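Local coordinates for uncharacterized protein conserved in bacteria (Cupriavidus necator, PDB 5DMH), which catalyses the ATP-dependent phosphorylation of 3-oxo-tetronate to 3-oxo-tetronate 4-phosphate, as a member of the four-carbon acid sugar kinase family, at residues L33-D39 with C109-K115; I88-V94 with N127-V131; T156-G160 with I230-V234. All coordinates share one frame; numbering follows the deposited sequence.

Overall arrangement
From the N terminus, strand 34-38 comes first in the sugar-binding domain. Interaction 1 pairs it with strand 111-115 and closes a long loop of the chain. Residues 88-94, inside that loop, reach forward to 127-131 in interaction 2, so the two contacts cross. They also touch: Phe114 of interaction 1 packs against Val131 of interaction 2. Together they tie the central strands to helices 90-106 and 128-139. Interaction 3 follows in series. It closes the loop from 156-160 to 230-234 and joins the small three-stranded antiparallel sheet to the chain just past strand 228-231. Its centre lies about 22 Å from that of interaction 1 and about 24 Å from that of interaction 2.

Interaction 1: residues L33-D39 with C109-K115; sequences LLGCIAD and CRQFVFK
Leu34 and Gln111 run alongside each other on neighbouring parallel strands, 34-38 and 111-115, in the sheet of the sugar-binding domain. Gln111 is extended, with CG anti to its N (chi1 -177°), and its OE1 comes 3.7 Å from Leu34 CD1. Its NE2 is bonded to Leu249 O. On the same face, Cys36 SG rests 3.9 Å from Val113 CB, and Ala38 CB meets Lys115 CG. Helix 41-53 covers this face. Ile37, Phe112 and Phe114 point to the other face, under helices 90-106 and 128-139. On that side Cys109 SG lies 3.6 Å from Gly35 CA, over this glycine. The Phe114 ring turns its edge to Ile37 O, with CD1 3.5 Å from that oxygen.

Backbone bonds alternate between the strands. Gly35 N gives a nearly straight bond to Gln111 O, and Lys115 N gives one to Ile37 O (178°). At the start, Leu33 O takes a bond from Arg110 N and a weak one from Gln111 N. At the C-terminal ends, toward the bound ADP, Asp39 carries a salt bridge to Arg86 through OD1. Lys115 bends along its chain, and its NZ ends 5.3 Å from Asp39 OD1. One water bridges the two, 2.9 Å from Lys115 NZ and 2.9 Å from Asp39 OD1.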
# COMPACT_ATOMS: atom_id res chain seq x y z
N LEU A 33 -3.09 18.18 9.08
CA LEU A 33 -2.21 17.93 10.20
C LEU A 33 -1.15 16.89 9.85
O LEU A 33 -0.00 17.01 10.24
CB LEU A 33 -3.02 17.41 11.37
CG LEU A 33 -3.91 18.44 12.05
CD1 LEU A 33 -4.89 17.77 12.99
CD2 LEU A 33 -3.05 19.44 12.80
N LEU A 34 -1.56 15.87 9.11
CA LEU A 34 -0.73 14.70 8.87
C LEU A 34 -0.51 14.46 7.39
O LEU A 34 -1.49 14.33 6.63
CB LEU A 34 -1.39 13.47 9.48
CG LEU A 34 -0.57 12.19 9.53
CD1 LEU A 34 0.59 12.30 10.52
CD2 LEU A 34 -1.45 11.02 9.92
N GLY A 35 0.75 14.39 6.97
CA GLY A 35 1.08 14.19 5.57
C GLY A 35 1.75 12.85 5.37
O GLY A 35 2.69 12.54 6.09
N CYS A 36 1.25 12.04 4.44
CA CYS A 36 1.69 10.67 4.32
C CYS A 36 2.16 10.42 2.90
O CYS A 36 1.61 10.96 1.95
CB CYS A 36 0.57 9.71 4.66
SG CYS A 36 -0.25 10.06 6.23
N ILE A 37 3.23 9.66 2.79
CA ILE A 37 3.79 9.27 1.52
C ILE A 37 3.78 7.76 1.47
O ILE A 37 4.47 7.13 2.28
CB ILE A 37 5.21 9.78 1.41
CG1 ILE A 37 5.22 11.31 1.51
CG2 ILE A 37 5.83 9.32 0.12
CD1 ILE A 37 6.61 11.87 1.72
N ALA A 38 3.03 7.19 0.53
CA ALA A 38 2.92 5.74 0.40
C ALA A 38 3.64 5.22 -0.85
O ALA A 38 3.51 5.79 -1.95
CB ALA A 38 1.45 5.32 0.39
N ASP A 39 4.39 4.14 -0.68
CA ASP A 39 5.17 3.58 -1.76
C ASP A 39 4.40 2.69 -2.77
O ASP A 39 4.99 2.18 -3.71
CB ASP A 39 6.40 2.85 -1.24
CG ASP A 39 6.11 1.45 -0.68
OD1 ASP A 39 4.97 1.09 -0.38
OD2 ASP A 39 7.10 0.70 -0.57
N CYS A 109 1.12 20.50 6.75
CA CYS A 109 1.22 19.32 7.60
C CYS A 109 2.33 19.47 8.65
O CYS A 109 3.37 20.07 8.38
CB CYS A 109 1.50 18.09 6.76
SG CYS A 109 0.18 17.68 5.61
N ARG A 110 2.09 18.87 9.83
CA ARG A 110 2.93 18.99 11.02
C ARG A 110 3.74 17.73 11.31
O ARG A 110 4.76 17.79 12.00
CB ARG A 110 2.05 19.19 12.26
CG ARG A 110 1.61 20.60 12.49
CD ARG A 110 0.42 20.63 13.43
NE ARG A 110 -0.23 21.93 13.42
CZ ARG A 110 -0.31 22.75 14.47
NH1 ARG A 110 -0.94 23.91 14.34
NH2 ARG A 110 0.20 22.42 15.64
N GLN A 111 3.23 16.60 10.87
CA GLN A 111 3.87 15.30 11.10
C GLN A 111 3.68 14.49 9.83
O GLN A 111 2.73 14.71 9.09
CB GLN A 111 3.23 14.58 12.27
CG GLN A 111 3.87 13.27 12.62
CD GLN A 111 3.25 12.66 13.87
OE1 GLN A 111 2.03 12.50 13.95
NE2 GLN A 111 4.09 12.34 14.86
N PHE A 112 4.61 13.59 9.58
CA PHE A 112 4.65 12.86 8.32
C PHE A 112 4.75 11.38 8.57
O PHE A 112 5.34 10.93 9.58
CB PHE A 112 5.81 13.37 7.48
CG PHE A 112 5.74 14.84 7.27
CD1 PHE A 112 6.30 15.71 8.20
CD2 PHE A 112 5.06 15.37 6.19
CE1 PHE A 112 6.21 17.08 8.03
CE2 PHE A 112 4.95 16.75 6.01
CZ PHE A 112 5.51 17.61 6.92
N VAL A 113 4.11 10.62 7.69
CA VAL A 113 4.19 9.17 7.70
C VAL A 113 4.72 8.67 6.36
O VAL A 113 4.25 9.11 5.31
CB VAL A 113 2.84 8.51 7.96
CG1 VAL A 113 2.92 6.97 7.74
CG2 VAL A 113 2.36 8.83 9.37
N PHE A 114 5.74 7.82 6.42
CA PHE A 114 6.21 7.05 5.26
C PHE A 114 5.64 5.67 5.37
O PHE A 114 5.92 4.90 6.31
CB PHE A 114 7.74 7.06 5.16
CG PHE A 114 8.32 6.13 4.13
CD1 PHE A 114 7.76 5.97 2.88
CD2 PHE A 114 9.50 5.46 4.42
CE1 PHE A 114 8.37 5.15 1.94
CE2 PHE A 114 10.11 4.63 3.49
CZ PHE A 114 9.53 4.45 2.25
N LYS A 115 4.81 5.35 4.39
CA LYS A 115 4.05 4.12 4.39
C LYS A 115 4.57 3.14 3.33
O LYS A 115 4.65 3.43 2.14
CB LYS A 115 2.58 4.44 4.13
CG LYS A 115 1.69 3.30 3.61
CD LYS A 115 1.36 2.29 4.72
CE LYS A 115 0.51 1.11 4.22
NZ LYS A 115 1.25 0.25 3.26
O HOH W 1 2.31 1.26 0.71

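Interaction 2: residues I88-V94 with N127-V131; sequences IPAVEAV and NIGPV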
# COMPACT_ATOMS: atom_id res chain seq x y z
N ILE A 88 11.15 0.93 -8.01
CA ILE A 88 11.93 1.75 -8.93
C ILE A 88 13.33 1.97 -8.31
O ILE A 88 13.54 1.70 -7.14
CB ILE A 88 11.20 3.10 -9.25
CG1 ILE A 88 11.11 4.02 -8.03
CG2 ILE A 88 9.80 2.82 -9.82
CD1 ILE A 88 10.40 5.33 -8.27
N PRO A 89 14.31 2.44 -9.09
CA PRO A 89 15.62 2.77 -8.51
C PRO A 89 15.53 3.69 -7.31
O PRO A 89 14.67 4.59 -7.26
CB PRO A 89 16.36 3.44 -9.68
CG PRO A 89 15.75 2.78 -10.88
CD PRO A 89 14.31 2.62 -10.56
N ALA A 90 16.43 3.48 -6.36
CA ALA A 90 16.39 4.22 -5.10
C ALA A 90 16.48 5.74 -5.31
O ALA A 90 15.75 6.50 -4.65
CB ALA A 90 17.49 3.75 -4.17
N VAL A 91 17.31 6.18 -6.24
CA VAL A 91 17.45 7.61 -6.50
C VAL A 91 16.12 8.23 -6.94
O VAL A 91 15.80 9.36 -6.57
CB VAL A 91 18.57 7.91 -7.53
CG1 VAL A 91 18.20 7.40 -8.91
CG2 VAL A 91 18.87 9.40 -7.56
N GLU A 92 15.34 7.48 -7.70
CA GLU A 92 14.05 7.97 -8.17
C GLU A 92 12.99 7.94 -7.08
O GLU A 92 12.17 8.85 -6.97
CB GLU A 92 13.57 7.18 -9.39
CG GLU A 92 14.41 7.33 -10.63
CD GLU A 92 13.89 6.47 -11.78
OE1 GLU A 92 12.66 6.41 -11.97
OE2 GLU A 92 14.72 5.82 -12.47
N ALA A 93 13.01 6.89 -6.26
CA ALA A 93 12.13 6.80 -5.11
C ALA A 93 12.38 7.95 -4.16
O ALA A 93 11.43 8.56 -3.64
CB ALA A 93 12.30 5.46 -4.40
N VAL A 94 13.65 8.23 -3.89
CA VAL A 94 14.00 9.35 -3.02
C VAL A 94 13.50 10.66 -3.64
O VAL A 94 12.88 11.49 -2.97
CB VAL A 94 15.52 9.40 -2.74
CG1 VAL A 94 15.90 10.74 -2.08
CG2 VAL A 94 15.93 8.18 -1.86
N ASN A 127 13.60 0.16 -1.23
CA ASN A 127 13.71 1.60 -1.08
C ASN A 127 13.33 2.13 0.30
O ASN A 127 13.28 3.34 0.50
CB ASN A 127 12.83 2.24 -2.15
CG ASN A 127 13.36 1.97 -3.56
OD1 ASN A 127 14.56 1.83 -3.75
ND2 ASN A 127 12.45 1.91 -4.55
N ILE A 128 13.04 1.24 1.26
CA ILE A 128 12.60 1.67 2.58
C ILE A 128 13.70 2.48 3.28
O ILE A 128 13.46 3.60 3.77
CB ILE A 128 12.13 0.48 3.46
CG1 ILE A 128 10.94 -0.22 2.79
CG2 ILE A 128 11.82 0.96 4.89
CD1 ILE A 128 10.53 -1.51 3.45
N GLY A 129 14.91 1.93 3.31
CA GLY A 129 16.04 2.63 3.90
C GLY A 129 16.37 3.96 3.23
O GLY A 129 16.49 4.99 3.91
N PRO A 130 16.57 3.96 1.91
CA PRO A 130 16.97 5.22 1.26
C PRO A 130 15.92 6.31 1.41
O PRO A 130 16.29 7.46 1.71
CB PRO A 130 17.14 4.82 -0.20
CG PRO A 130 17.60 3.40 -0.12
CD PRO A 130 16.84 2.81 1.03
N VAL A 131 14.65 5.96 1.30
CA VAL A 131 13.58 6.95 1.42
C VAL A 131 13.43 7.48 2.86
O VAL A 131 13.39 8.69 3.08
CB VAL A 131 12.23 6.45 0.87
CG1 VAL A 131 11.12 7.38 1.26
CG2 VAL A 131 12.28 6.33 -0.66
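Asn127 reaches across to Ile88 and Ala90 where two helices, 90-106 and 128-139, start next to each other in the sugar-binding domain. Both helices lie on the sheet face that carries Phe112 and Phe114. Asn127 follows a cis peptide bond and holds the N-cap position of its helix, but its side chain makes no capping bond. Instead CG stands anti to the carbonyl carbon (chi1 -66°), which sends the amide over to the other helix start. ND2 donates to Ile88 O at 2.8 Å in a nearly straight bond (169°). The acceptor lies close to the amide plane. The same ND2 also bonds Ser85 O, so two backbone carbonyls fix the rotation of the amide. OD1 then faces Ala90, 3.3 Å from its CA, and the amide also lies against Ala93, with ND2 3.6 Å from Ala93 CB.

One turn on, Pro130 faces the partner helix with CB and CG. Its CG lies 4.1 Å from Ala90 CB, and its CB meets Val94 CG2 at 3.9 Å. The same Val94 methyl also rests near Pro130 O.

Val131 is next. Its CG1 turns to Phe114, while CG2 rests against Ala93 and Val94. This methyl comes 3.8 Å from Ala93 CB and 4.3 Å from Val94 CG2.

Interaction 3: residues T156-G160 with I230-V234; sequences TIFRG and IADAV
The type I' turn of a beta-hairpin, Arg159-Gly160 between strands 155-158 and 161-164, meets the chain just past strand 228-231, and the carboxylate of Asp232 grips the turn. OD1 accepts a bond from Gly160 N at 2.8 Å, using its syn lone pair. OD2 takes one from Arg159 N at 2.8 Å, more bent (131°) and met from above the carboxylate plane. OD2 is also bonded to Tyr204 N, so three backbone N-H groups hold this acid. They would probably help to stabilise its negative charge. Asp232 CG stands beside its own N (chi1 -75°), which brings the group over to the turn. Arg159 and Gly160 both have the backbone angles of this turn, and both N-H groups meet the carboxylate.

Next to the turn lies a single antiparallel bridge of a hydrogen-bonded pair, Ile157 with Ala233. Ile157 N donates to Ala233 O, and Ala233 N donates back to Ile157 O. The bridge links the small antiparallel sheet of 155-158, 161-164 and 167-168 to the chain that leaves the parallel strands of the sugar-binding domain.

The Ile157 side chain crosses that of Asp232 at a slant. Its CG2 sits 3.3 Å from Asp232 OD1 and 4.2 Å from Ile230 CG2. Its CD1 approaches Ala231 O, a buried oxygen with no hydrogen-bond partner in the model. Val234 CG1 lies at the edge of the Phe158 ring, 4.4 Å from Phe158 CD1.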
# COMPACT_ATOMS: atom_id res chain seq x y z
N THR A 156 2.91 -9.49 13.02
CA THR A 156 3.52 -9.05 14.27
C THR A 156 5.05 -9.07 14.23
O THR A 156 5.66 -9.74 13.39
CB THR A 156 3.01 -9.88 15.50
OG1 THR A 156 3.31 -11.26 15.33
CG2 THR A 156 1.52 -9.70 15.68
N ILE A 157 5.66 -8.31 15.14
CA ILE A 157 7.11 -8.13 15.21
C ILE A 157 7.61 -8.34 16.65
O ILE A 157 7.10 -7.72 17.57
CB ILE A 157 7.57 -6.72 14.75
CG1 ILE A 157 7.06 -6.40 13.35
CG2 ILE A 157 9.09 -6.66 14.71
CD1 ILE A 157 7.21 -4.95 12.98
N PHE A 158 8.55 -9.26 16.79
CA PHE A 158 9.12 -9.67 18.08
C PHE A 158 10.63 -9.77 17.94
O PHE A 158 11.14 -10.49 17.08
CB PHE A 158 8.54 -11.02 18.54
CG PHE A 158 9.07 -11.50 19.87
CD1 PHE A 158 8.51 -11.05 21.06
CD2 PHE A 158 10.13 -12.40 19.94
CE1 PHE A 158 8.99 -11.50 22.27
CE2 PHE A 158 10.61 -12.83 21.16
CZ PHE A 158 10.03 -12.41 22.32
N ARG A 159 11.36 -9.06 18.80
CA ARG A 159 12.82 -8.98 18.70
C ARG A 159 13.27 -8.66 17.28
O ARG A 159 14.28 -9.16 16.80
CB ARG A 159 13.49 -10.23 19.27
CG ARG A 159 13.24 -10.39 20.77
CD ARG A 159 13.94 -11.59 21.40
NE ARG A 159 13.71 -11.59 22.84
CZ ARG A 159 14.48 -10.95 23.73
NH1 ARG A 159 15.54 -10.27 23.35
NH2 ARG A 159 14.16 -10.99 25.01
N GLY A 160 12.49 -7.81 16.64
CA GLY A 160 12.78 -7.28 15.33
C GLY A 160 12.45 -8.20 14.18
O GLY A 160 12.66 -7.83 13.02
N ILE A 230 13.70 -0.46 14.20
CA ILE A 230 12.60 -1.39 14.02
C ILE A 230 11.82 -1.37 15.34
O ILE A 230 12.42 -1.43 16.39
CB ILE A 230 13.11 -2.81 13.76
CG1 ILE A 230 13.91 -2.89 12.45
CG2 ILE A 230 11.95 -3.81 13.74
CD1 ILE A 230 13.15 -2.49 11.22
N ALA A 231 10.50 -1.22 15.30
CA ALA A 231 9.70 -1.27 16.53
C ALA A 231 8.88 -2.55 16.61
O ALA A 231 8.07 -2.83 15.72
CB ALA A 231 8.78 -0.07 16.63
N ASP A 232 9.09 -3.30 17.69
CA ASP A 232 8.28 -4.47 17.98
C ASP A 232 6.81 -4.09 18.25
O ASP A 232 6.49 -3.04 18.80
CB ASP A 232 8.83 -5.28 19.18
CG ASP A 232 10.09 -6.09 18.88
OD1 ASP A 232 10.48 -6.24 17.69
OD2 ASP A 232 10.70 -6.59 19.87
N ALA A 233 5.90 -4.98 17.89
CA ALA A 233 4.50 -4.79 18.20
C ALA A 233 3.83 -6.15 18.06
O ALA A 233 3.86 -6.75 16.98
CB ALA A 233 3.85 -3.80 17.26
N VAL A 234 3.32 -6.64 19.18
CA VAL A 234 2.70 -7.97 19.24
C VAL A 234 1.18 -7.92 19.31
O VAL A 234 0.53 -8.97 19.37
CB VAL A 234 3.25 -8.81 20.40
CG1 VAL A 234 4.75 -8.79 20.41
CG2 VAL A 234 2.71 -8.32 21.75